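Local coordinates for L-lysine 6-monooxygenase (Pseudomonas syringae pv. tomato, PDB 5CQF), which probably hydroxylates the side-chain amine of L-lysine as an FAD- and NADP-dependent monooxygenase in siderophore biosynthesis, at residues Arg162-Ser167 with Asp391-Asn397; Val232-Cys238 with Leu308-Ser314; Asp324-Val328 with Val340-Val346. All blocks are in the same frame, centred on the assembly; numbering follows the deposited sequence.

Interaction 1 of 3, residues Arg162-Ser167 with Asp391-Asn397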
loop_
_atom_site.group_PDB
_atom_site.type_symbol
_atom_site.label_atom_id
_atom_site.label_comp_id
_atom_site.label_asym_id
_atom_site.label_seq_id
_atom_site.Cartn_x
_atom_site.Cartn_y
_atom_site.Cartn_z
ATOM N N ARG A 162 5.228 -50.911 8.177
ATOM C CA ARG A 162 6.350 -50.531 9.049
ATOM C C ARG A 162 6.544 -49.001 9.115
ATOM O O ARG A 162 7.349 -48.505 9.913
ATOM C CB ARG A 162 7.664 -51.156 8.540
ATOM C CG ARG A 162 7.760 -52.674 8.591
ATOM C CD ARG A 162 9.143 -53.159 8.136
ATOM N NE ARG A 162 9.199 -54.615 7.897
ATOM C CZ ARG A 162 9.547 -55.553 8.794
ATOM N NH1 ARG A 162 9.898 -55.246 10.044
ATOM N NH2 ARG A 162 9.543 -56.831 8.430
ATOM N N ASN A 163 5.854 -48.244 8.256
ATOM C CA ASN A 163 6.145 -46.819 8.120
ATOM C C ASN A 163 4.896 -45.986 8.226
ATOM O O ASN A 163 4.011 -46.098 7.393
ATOM C CB ASN A 163 6.869 -46.575 6.811
ATOM C CG ASN A 163 8.209 -47.292 6.772
ATOM O OD1 ASN A 163 9.087 -47.018 7.605
ATOM N ND2 ASN A 163 8.360 -48.241 5.853
ATOM N N LEU A 164 4.817 -45.171 9.275
ATOM C CA LEU A 164 3.586 -44.463 9.589
ATOM C C LEU A 164 3.808 -42.951 9.636
ATOM O O LEU A 164 4.756 -42.486 10.263
ATOM C CB LEU A 164 3.056 -44.934 10.941
ATOM C CG LEU A 164 1.695 -44.350 11.357
ATOM C CD1 LEU A 164 0.579 -44.912 10.492
ATOM C CD2 LEU A 164 1.396 -44.594 12.826
ATOM N N VAL A 165 2.932 -42.190 8.975
ATOM C CA VAL A 165 2.976 -40.723 9.018
ATOM C C VAL A 165 1.669 -40.211 9.595
ATOM O O VAL A 165 0.599 -40.596 9.141
ATOM C CB VAL A 165 3.202 -40.126 7.614
ATOM C CG1 VAL A 165 3.301 -38.603 7.685
ATOM C CG2 VAL A 165 4.463 -40.712 6.985
ATOM N N LEU A 166 1.746 -39.367 10.619
ATOM C CA LEU A 166 0.536 -38.796 11.201
ATOM C C LEU A 166 0.450 -37.390 10.742
ATOM O O LEU A 166 1.309 -36.622 11.077
ATOM C CB LEU A 166 0.574 -38.795 12.720
ATOM C CG LEU A 166 -0.015 -40.017 13.413
ATOM C CD1 LEU A 166 0.843 -41.220 13.134
ATOM C CD2 LEU A 166 -0.087 -39.727 14.905
ATOM N N SER A 167 -0.595 -37.091 9.973
ATOM C CA SER A 167 -0.808 -35.803 9.295
ATOM C C SER A 167 -2.227 -35.375 9.586
ATOM O O SER A 167 -2.901 -34.826 8.713
ATOM C CB SER A 167 -0.663 -35.944 7.754
ATOM O OG SER A 167 0.681 -36.117 7.312
ATOM N N ASP A 391 12.864 -52.013 12.569
ATOM C CA ASP A 391 12.473 -51.458 11.257
ATOM C C ASP A 391 11.191 -50.599 11.237
ATOM O O ASP A 391 10.746 -50.234 10.149
ATOM C CB ASP A 391 12.323 -52.576 10.193
ATOM C CG ASP A 391 13.647 -53.161 9.752
ATOM O OD1 ASP A 391 14.523 -52.380 9.326
ATOM O OD2 ASP A 391 13.799 -54.404 9.799
ATOM N N VAL A 392 10.598 -50.275 12.394
ATOM C CA VAL A 392 9.334 -49.503 12.410
ATOM C C VAL A 392 9.566 -48.003 12.636
ATOM O O VAL A 392 10.161 -47.582 13.635
ATOM C CB VAL A 392 8.299 -50.039 13.424
ATOM C CG1 VAL A 392 7.014 -49.216 13.390
ATOM C CG2 VAL A 392 7.977 -51.483 13.114
ATOM N N ASN A 393 9.070 -47.209 11.691
ATOM C CA ASN A 393 9.246 -45.777 11.724
ATOM C C ASN A 393 7.941 -45.041 11.722
ATOM O O ASN A 393 6.969 -45.425 11.060
ATOM C CB ASN A 393 10.079 -45.336 10.544
ATOM C CG ASN A 393 11.370 -46.106 10.445
ATOM O OD1 ASN A 393 12.324 -45.810 11.154
ATOM N ND2 ASN A 393 11.403 -47.110 9.570
ATOM N N ILE A 394 7.940 -43.961 12.489
ATOM C CA ILE A 394 6.785 -43.099 12.599
ATOM C C ILE A 394 7.252 -41.659 12.497
ATOM O O ILE A 394 8.321 -41.309 13.014
ATOM C CB ILE A 394 6.037 -43.324 13.925
ATOM C CG1 ILE A 394 5.679 -44.818 14.117
ATOM C CG2 ILE A 394 4.768 -42.482 13.973
ATOM C CD1 ILE A 394 5.389 -45.195 15.545
ATOM N N TRP A 395 6.439 -40.850 11.817
ATOM C CA TRP A 395 6.687 -39.425 11.618
ATOM C C TRP A 395 5.450 -38.687 12.049
ATOM O O TRP A 395 4.338 -39.170 11.784
ATOM C CB TRP A 395 6.917 -39.121 10.155
ATOM C CG TRP A 395 8.234 -39.599 9.611
ATOM C CD1 TRP A 395 9.394 -38.884 9.531
ATOM C CD2 TRP A 395 8.520 -40.883 9.044
ATOM N NE1 TRP A 395 10.380 -39.648 8.969
ATOM C CE2 TRP A 395 9.870 -40.877 8.661
ATOM C CE3 TRP A 395 7.776 -42.038 8.856
ATOM C CZ2 TRP A 395 10.489 -41.976 8.090
ATOM C CZ3 TRP A 395 8.387 -43.133 8.280
ATOM C CH2 TRP A 395 9.732 -43.094 7.904
ATOM N N VAL A 396 5.622 -37.544 12.708
ATOM C CA VAL A 396 4.502 -36.634 12.939
ATOM C C VAL A 396 4.687 -35.402 12.061
ATOM O O VAL A 396 5.603 -34.636 12.269
ATOM C CB VAL A 396 4.343 -36.226 14.413
ATOM C CG1 VAL A 396 3.144 -35.293 14.590
ATOM C CG2 VAL A 396 4.165 -37.457 15.274
ATOM N N ASN A 397 3.812 -35.241 11.070
ATOM C CA ASN A 397 3.957 -34.189 10.051
ATOM C C ASN A 397 3.331 -32.863 10.480
ATOM O O ASN A 397 2.314 -32.420 9.934
ATOM C CB ASN A 397 3.353 -34.663 8.727
ATOM C CG ASN A 397 3.786 -33.827 7.557
ATOM O OD1 ASN A 397 4.497 -32.841 7.715
ATOM N ND2 ASN A 397 3.360 -34.222 6.356
#
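Asn-163 and Asn-393 stand abreast on neighbouring parallel strands and extend from the same face. Their amide planes are only 6° apart. ND2 of Asn-393 gives a hydrogen bond of 3.0 Å to OD1 of Asn-163, nearly in its own amide plane. The outer ends of the pair are held too: Asn-163 ND2 bonds to the backbone O of Asp-15, and Asn-393 OD1 accepts from NE of Arg-383. Both amides are thereby fixed in rotation.

On the same face lies Trp-395. With its CG beside the backbone N (chi1 -72°), the indole turns back toward Asn-163, CZ3 beside its CB. The carbonyl O of Leu-164 meets the ring edge in plane, 3.4 Å from CE3 of Trp-395. CG2 of Val-165 lies 4.0 Å from CE3 of Trp-395. Helix 412-428 covers this face, with Ala-425 and Leu-426 against the indole.

Strands 163-166 and 393-396 are neighbours in a five-stranded parallel sheet, which also contains strand 16-19. A glycine-rich turn follows that strand, consistent with the Rossmann-type FAD-binding domain of flavoprotein monooxygenases. Backbone bonds alternate down the pair, from Asn-393 N to Arg-162 O (2.8 Å) through to Asn-397 N to Leu-166 O (2.9 Å). On the other face, CG1 of Ile-394 packs on CB of Leu-164 at 4.1 Å.

Beyond Leu-166 the contact is still buried. Asn-397 OD1 takes a hydrogen bond from Arg-418, though its ND2 bonds only weakly to Ser-167 OG. The other end is looser: Arg-162 reaches past exposed, poorly ordered Asp-391. NH1 of Arg-162 is 4.0 Å from OD2 of Asp-391, and the guanidinium and carboxylate planes stand 85° apart. No N-H points at the oxygen, leaving a long charge attraction; NH1 also bonds weakly to Gln-148.

Interaction 2 of 3, residues Val232-Cys238 with Leu308-Ser314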
loop_
_atom_site.group_PDB
_atom_site.type_symbol
_atom_site.label_atom_id
_atom_site.label_comp_id
_atom_site.label_asym_id
_atom_site.label_seq_id
_atom_site.Cartn_x
_atom_site.Cartn_y
_atom_site.Cartn_z
ATOM N N VAL A 232 -20.806 -7.733 20.224
ATOM C CA VAL A 232 -19.799 -8.722 20.469
ATOM C C VAL A 232 -18.943 -8.258 21.626
ATOM O O VAL A 232 -18.471 -7.145 21.615
ATOM C CB VAL A 232 -18.924 -8.931 19.237
ATOM C CG1 VAL A 232 -17.788 -9.877 19.570
ATOM C CG2 VAL A 232 -19.739 -9.487 18.094
ATOM N N HIS A 233 -18.751 -9.128 22.611
ATOM C CA HIS A 233 -17.828 -8.881 23.719
ATOM C C HIS A 233 -16.610 -9.765 23.550
ATOM O O HIS A 233 -16.715 -10.985 23.580
ATOM C CB HIS A 233 -18.522 -9.176 25.038
ATOM C CG HIS A 233 -19.792 -8.405 25.205
ATOM N ND1 HIS A 233 -19.841 -7.187 25.844
ATOM C CD2 HIS A 233 -21.041 -8.645 24.753
ATOM C CE1 HIS A 233 -21.076 -6.725 25.808
ATOM N NE2 HIS A 233 -21.822 -7.589 25.142
ATOM N N SER A 234 -15.466 -9.117 23.379
ATOM C CA SER A 234 -14.245 -9.725 22.966
ATOM C C SER A 234 -13.306 -9.669 24.137
ATOM O O SER A 234 -12.857 -8.589 24.533
ATOM C CB SER A 234 -13.682 -8.943 21.762
ATOM O OG SER A 234 -12.425 -9.428 21.333
ATOM N N VAL A 235 -13.013 -10.846 24.692
ATOM C CA VAL A 235 -12.236 -10.996 25.925
ATOM C C VAL A 235 -10.855 -11.527 25.620
ATOM O O VAL A 235 -10.716 -12.526 24.907
ATOM C CB VAL A 235 -12.922 -11.959 26.896
ATOM C CG1 VAL A 235 -12.054 -12.202 28.104
ATOM C CG2 VAL A 235 -14.276 -11.400 27.347
ATOM N N HIS A 236 -9.841 -10.853 26.169
ATOM C CA HIS A 236 -8.432 -11.162 25.907
ATOM C C HIS A 236 -7.673 -11.401 27.202
ATOM O O HIS A 236 -7.824 -10.632 28.162
ATOM C CB HIS A 236 -7.797 -9.993 25.183
ATOM C CG HIS A 236 -8.496 -9.650 23.907
ATOM N ND1 HIS A 236 -8.239 -10.303 22.723
ATOM C CD2 HIS A 236 -9.474 -8.755 23.640
ATOM C CE1 HIS A 236 -9.014 -9.810 21.775
ATOM N NE2 HIS A 236 -9.782 -8.879 22.310
ATOM N N ARG A 237 -6.856 -12.446 27.224
ATOM C CA ARG A 237 -6.026 -12.752 28.392
ATOM C C ARG A 237 -4.989 -11.655 28.613
ATOM O O ARG A 237 -4.606 -11.384 29.739
ATOM C CB ARG A 237 -5.305 -14.095 28.236
ATOM C CG ARG A 237 -4.547 -14.559 29.486
ATOM C CD ARG A 237 -3.979 -15.973 29.296
ATOM N NE ARG A 237 -3.072 -16.010 28.136
ATOM C CZ ARG A 237 -1.735 -15.892 28.180
ATOM N NH1 ARG A 237 -1.068 -15.769 29.337
ATOM N NH2 ARG A 237 -1.054 -15.913 27.042
ATOM N N CYS A 238 -4.534 -11.051 27.525
ATOM C CA CYS A 238 -3.556 -9.986 27.588
ATOM C C CYS A 238 -4.164 -8.732 26.925
ATOM O O CYS A 238 -5.331 -8.424 27.170
ATOM C CB CYS A 238 -2.225 -10.469 26.955
ATOM S SG CYS A 238 -1.362 -11.795 27.889
ATOM N N LEU A 308 -18.627 -3.511 19.237
ATOM C CA LEU A 308 -17.561 -4.365 19.686
ATOM C C LEU A 308 -17.047 -3.816 21.008
ATOM O O LEU A 308 -16.637 -2.669 21.070
ATOM C CB LEU A 308 -16.432 -4.361 18.664
ATOM C CG LEU A 308 -15.191 -5.147 19.098
ATOM C CD1 LEU A 308 -15.523 -6.627 19.244
ATOM C CD2 LEU A 308 -14.037 -4.952 18.122
ATOM N N HIS A 309 -17.073 -4.635 22.061
ATOM C CA HIS A 309 -16.585 -4.237 23.381
ATOM C C HIS A 309 -15.368 -5.085 23.729
ATOM O O HIS A 309 -15.429 -6.327 23.681
ATOM C CB HIS A 309 -17.672 -4.452 24.410
ATOM C CG HIS A 309 -18.968 -3.793 24.050
ATOM N ND1 HIS A 309 -19.268 -2.494 24.404
ATOM C CD2 HIS A 309 -20.027 -4.242 23.340
ATOM C CE1 HIS A 309 -20.459 -2.177 23.939
ATOM N NE2 HIS A 309 -20.941 -3.222 23.293
ATOM N N THR A 310 -14.274 -4.424 24.087
ATOM C CA THR A 310 -13.020 -5.110 24.376
ATOM C C THR A 310 -12.711 -5.179 25.894
ATOM O O THR A 310 -12.868 -4.195 26.585
ATOM C CB THR A 310 -11.912 -4.406 23.598
ATOM O OG1 THR A 310 -12.127 -4.656 22.205
ATOM C CG2 THR A 310 -10.561 -4.943 23.959
ATOM N N TYR A 311 -12.295 -6.334 26.408
ATOM C CA TYR A 311 -11.886 -6.456 27.818
ATOM C C TYR A 311 -10.502 -7.065 27.826
ATOM O O TYR A 311 -10.356 -8.263 27.595
ATOM C CB TYR A 311 -12.874 -7.314 28.641
ATOM C CG TYR A 311 -14.311 -6.907 28.408
ATOM C CD1 TYR A 311 -14.958 -7.255 27.240
ATOM C CD2 TYR A 311 -15.001 -6.123 29.328
ATOM C CE1 TYR A 311 -16.246 -6.856 26.992
ATOM C CE2 TYR A 311 -16.317 -5.734 29.092
ATOM C CZ TYR A 311 -16.922 -6.110 27.903
ATOM O OH TYR A 311 -18.196 -5.739 27.611
ATOM N N ALA A 312 -9.483 -6.237 28.065
ATOM C CA ALA A 312 -8.116 -6.738 28.143
ATOM C C ALA A 312 -7.787 -7.349 29.523
ATOM O O ALA A 312 -8.522 -7.230 30.474
ATOM C CB ALA A 312 -7.142 -5.622 27.800
ATOM N N TYR A 313 -6.680 -8.066 29.592
ATOM C CA TYR A 313 -6.139 -8.575 30.851
ATOM C C TYR A 313 -7.179 -9.305 31.645
ATOM O O TYR A 313 -7.153 -9.237 32.865
ATOM C CB TYR A 313 -5.544 -7.423 31.696
ATOM C CG TYR A 313 -4.728 -6.444 30.868
ATOM C CD1 TYR A 313 -3.672 -6.889 30.078
ATOM C CD2 TYR A 313 -5.027 -5.079 30.867
ATOM C CE1 TYR A 313 -2.942 -6.014 29.307
ATOM C CE2 TYR A 313 -4.299 -4.195 30.102
ATOM C CZ TYR A 313 -3.266 -4.661 29.310
ATOM O OH TYR A 313 -2.543 -3.770 28.538
ATOM N N SER A 314 -8.053 -10.043 30.959
ATOM C CA SER A 314 -9.206 -10.668 31.587
ATOM C C SER A 314 -9.318 -12.161 31.376
ATOM O O SER A 314 -8.925 -12.688 30.320
ATOM C CB SER A 314 -10.490 -10.025 31.092
ATOM O OG SER A 314 -10.493 -8.657 31.440
#
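The imidazoles of His-233 and His-309 are nearly parallel, with planes 14° apart, but displaced so that little of one covers the other. CE1 of His-233 is 3.7 Å from CD2 of His-309. Tyr-311 comes to the edge of the His-233 ring. OH of Tyr-311 lies near that ring's plane and shares a hydrogen bond of 2.8 Å with ND1 of His-233. These two rings meet at their margins, planes at 33°. Leu-341 and Val-343 of strand 338-343 pack on this cluster.

On the opposite face, CD1 of Leu-308 touches CG1 of Val-232 and CB of Ser-234. His-236 lays CD2 4.0 Å from Thr-310 CG2, while its ND1 bonds to Ser-212.

Strand 308-311 is outermost in a five-stranded parallel sheet, beside 231-235; the sheet probably belongs to the NADP-binding domain. Past the strands the pairing becomes irregular: Ser-314 N bonds to His-236 O (2.9 Å), and Tyr-313 N to Cys-238 O (2.8 Å) from above the carbonyl plane. The Tyr-313 ring packs on Tyr-261 and Trp-276 of a second subunit.

The His-233 to Tyr-311 bond restrains the imidazole and holds the Tyr-311 hydroxyl at its edge. ND1 is protonated if it donates and bare if the hydroxyl does; the structure does not tell which.

Interaction 3 of 3, residues Asp324-Val328 with Val340-Val346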
loop_
_atom_site.group_PDB
_atom_site.type_symbol
_atom_site.label_atom_id
_atom_site.label_comp_id
_atom_site.label_asym_id
_atom_site.label_seq_id
_atom_site.Cartn_x
_atom_site.Cartn_y
_atom_site.Cartn_z
ATOM N N ASP A 324 -32.090 -17.330 30.153
ATOM C CA ASP A 324 -31.914 -16.116 29.343
ATOM C C ASP A 324 -30.499 -15.956 28.745
ATOM O O ASP A 324 -30.006 -14.830 28.666
ATOM C CB ASP A 324 -32.224 -14.886 30.195
ATOM C CG ASP A 324 -33.417 -15.084 31.070
ATOM O OD1 ASP A 324 -33.213 -15.421 32.259
ATOM O OD2 ASP A 324 -34.546 -14.918 30.573
ATOM N N GLY A 325 -29.860 -17.066 28.354
ATOM C CA GLY A 325 -28.494 -17.054 27.808
ATOM C C GLY A 325 -27.416 -17.442 28.806
ATOM O O GLY A 325 -27.596 -18.379 29.579
ATOM N N TYR A 326 -26.286 -16.731 28.776
ATOM C CA TYR A 326 -25.172 -17.008 29.668
ATOM C C TYR A 326 -24.911 -15.812 30.546
ATOM O O TYR A 326 -25.051 -14.678 30.093
ATOM C CB TYR A 326 -23.901 -17.343 28.883
ATOM C CG TYR A 326 -24.075 -18.561 28.025
ATOM C CD1 TYR A 326 -23.764 -19.828 28.494
ATOM C CD2 TYR A 326 -24.588 -18.456 26.742
ATOM C CE1 TYR A 326 -23.951 -20.946 27.699
ATOM C CE2 TYR A 326 -24.773 -19.571 25.944
ATOM C CZ TYR A 326 -24.465 -20.808 26.434
ATOM O OH TYR A 326 -24.678 -21.895 25.634
ATOM N N ARG A 327 -24.534 -16.089 31.797
ATOM C CA ARG A 327 -24.092 -15.090 32.750
ATOM C C ARG A 327 -22.596 -15.338 32.961
ATOM O O ARG A 327 -22.189 -16.372 33.487
ATOM C CB ARG A 327 -24.880 -15.213 34.049
ATOM C CG ARG A 327 -24.659 -14.094 35.064
ATOM C CD ARG A 327 -25.291 -14.452 36.419
ATOM N NE ARG A 327 -24.900 -13.586 37.554
ATOM C CZ ARG A 327 -23.710 -13.588 38.176
ATOM N NH1 ARG A 327 -22.703 -14.388 37.789
ATOM N NH2 ARG A 327 -23.515 -12.755 39.195
ATOM N N VAL A 328 -21.775 -14.394 32.510
ATOM C CA VAL A 328 -20.325 -14.596 32.463
ATOM C C VAL A 328 -19.616 -13.611 33.366
ATOM O O VAL A 328 -19.808 -12.394 33.246
ATOM C CB VAL A 328 -19.786 -14.420 31.040
ATOM C CG1 VAL A 328 -18.327 -14.805 30.996
ATOM C CG2 VAL A 328 -20.580 -15.265 30.055
ATOM N N VAL A 340 -19.808 -8.627 35.353
ATOM C CA VAL A 340 -20.686 -9.657 34.823
ATOM C C VAL A 340 -21.210 -9.207 33.458
ATOM O O VAL A 340 -21.535 -8.045 33.285
ATOM C CB VAL A 340 -21.859 -9.909 35.806
ATOM C CG1 VAL A 340 -22.886 -10.890 35.243
ATOM C CG2 VAL A 340 -21.318 -10.409 37.135
ATOM N N LEU A 341 -21.254 -10.139 32.503
ATOM C CA LEU A 341 -21.827 -9.935 31.156
ATOM C C LEU A 341 -22.920 -10.950 30.932
ATOM O O LEU A 341 -22.742 -12.134 31.230
ATOM C CB LEU A 341 -20.779 -10.179 30.072
ATOM C CG LEU A 341 -19.614 -9.206 30.030
ATOM C CD1 LEU A 341 -18.533 -9.686 29.070
ATOM C CD2 LEU A 341 -20.115 -7.824 29.634
ATOM N N GLU A 342 -24.042 -10.513 30.388
ATOM C CA GLU A 342 -25.055 -11.454 29.933
ATOM C C GLU A 342 -25.065 -11.504 28.408
ATOM O O GLU A 342 -25.274 -10.489 27.763
ATOM C CB GLU A 342 -26.412 -11.040 30.447
ATOM C CG GLU A 342 -26.435 -10.873 31.952
ATOM C CD GLU A 342 -27.656 -10.130 32.415
ATOM O OE1 GLU A 342 -27.950 -9.048 31.844
ATOM O OE2 GLU A 342 -28.316 -10.638 33.342
ATOM N N VAL A 343 -24.840 -12.686 27.852
ATOM C CA VAL A 343 -24.809 -12.875 26.422
ATOM C C VAL A 343 -25.680 -14.037 26.004
ATOM O O VAL A 343 -26.080 -14.821 26.836
ATOM C CB VAL A 343 -23.367 -13.091 25.917
ATOM C CG1 VAL A 343 -22.576 -11.811 26.093
ATOM C CG2 VAL A 343 -22.678 -14.236 26.632
ATOM N N ASP A 344 -25.988 -14.122 24.713
ATOM C CA ASP A 344 -26.815 -15.191 24.161
ATOM C C ASP A 344 -25.960 -16.345 23.671
ATOM O O ASP A 344 -26.413 -17.463 23.644
ATOM C CB ASP A 344 -27.656 -14.661 23.011
ATOM C CG ASP A 344 -28.600 -13.546 23.442
ATOM O OD1 ASP A 344 -29.392 -13.771 24.396
ATOM O OD2 ASP A 344 -28.537 -12.436 22.856
ATOM N N ALA A 345 -24.724 -16.078 23.254
ATOM C CA ALA A 345 -23.843 -17.141 22.782
ATOM C C ALA A 345 -22.389 -16.803 22.963
ATOM O O ALA A 345 -22.027 -15.642 23.040
ATOM C CB ALA A 345 -24.113 -17.451 21.328
ATOM N N VAL A 346 -21.568 -17.850 22.989
ATOM C CA VAL A 346 -20.174 -17.767 23.293
ATOM C C VAL A 346 -19.413 -18.553 22.243
ATOM O O VAL A 346 -19.883 -19.629 21.825
ATOM C CB VAL A 346 -19.915 -18.355 24.674
ATOM C CG1 VAL A 346 -18.431 -18.489 24.955
ATOM C CG2 VAL A 346 -20.576 -17.487 25.729
#
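Tyr-326 turns its ring edge to the chain that follows Val-343. The carbonyl O of Asp-344 lies near the ring plane, 3.5 Å from CE2 of Tyr-326. One ring face receives CG2 of Val-346, 4.2 Å from CD2 of Tyr-326. With CG anti to its carbonyl carbon (chi1 -61°), the ring swings back along its own strand to this edge. The hydroxyl then bonds to OG1 of Thr-185, and His-321 stacks on the ring.

Val-328 projects from the same face as Tyr-326. CG2 of Val-343 touches both, 4.0 Å from Tyr-326 CB and 4.1 Å from Val-328 CG2. This face is turned to strand 206-210, where Leu-208 meets both Val-328 and Leu-341.

Arg-327 points the other way, to the exposed side. Its extended chain crosses Val-340, and CG1 of that valine lies 4.0 Å above the centre of the guanidinium plane. The charged group is thus laid over a methyl.

Gly-325 brings its CA within 3.4 Å of Val-343 O. Its backbone angles, phi 100° and psi -139°, suit glycine. Asp-344 turns aside and forms a salt bridge with Arg-206.

Paired bonds join Tyr-326 with Val-343 and Val-328 with Leu-341; Tyr-326 N to Val-343 O is 2.7 Å. Arg-327 and Glu-342 form the non-hydrogen-bonded pair between them. This is the regular ladder of an antiparallel beta hairpin, here leading from its second strand into a strand of the parallel sheet.

In the fold
Interactions 2 and 3 are neighbours, with centres 14 Å apart, and they touch. Strands 231-235 and 308-311 belong to one parallel sheet. The hairpin of interaction 3 lies against it and returns the chain to it through strand 345-348. Interaction 1 stands apart in the other parallel sheet, its centre 41 Å from interaction 2 and 45 Å from interaction 3. Along the chain, interactions 2 and 3 follow in series, both inside the loop closed by interaction 1. This order is consistent with an NADP-binding unit inserted in the FAD-binding one, as in related flavoproteins that bind both dinucleotides.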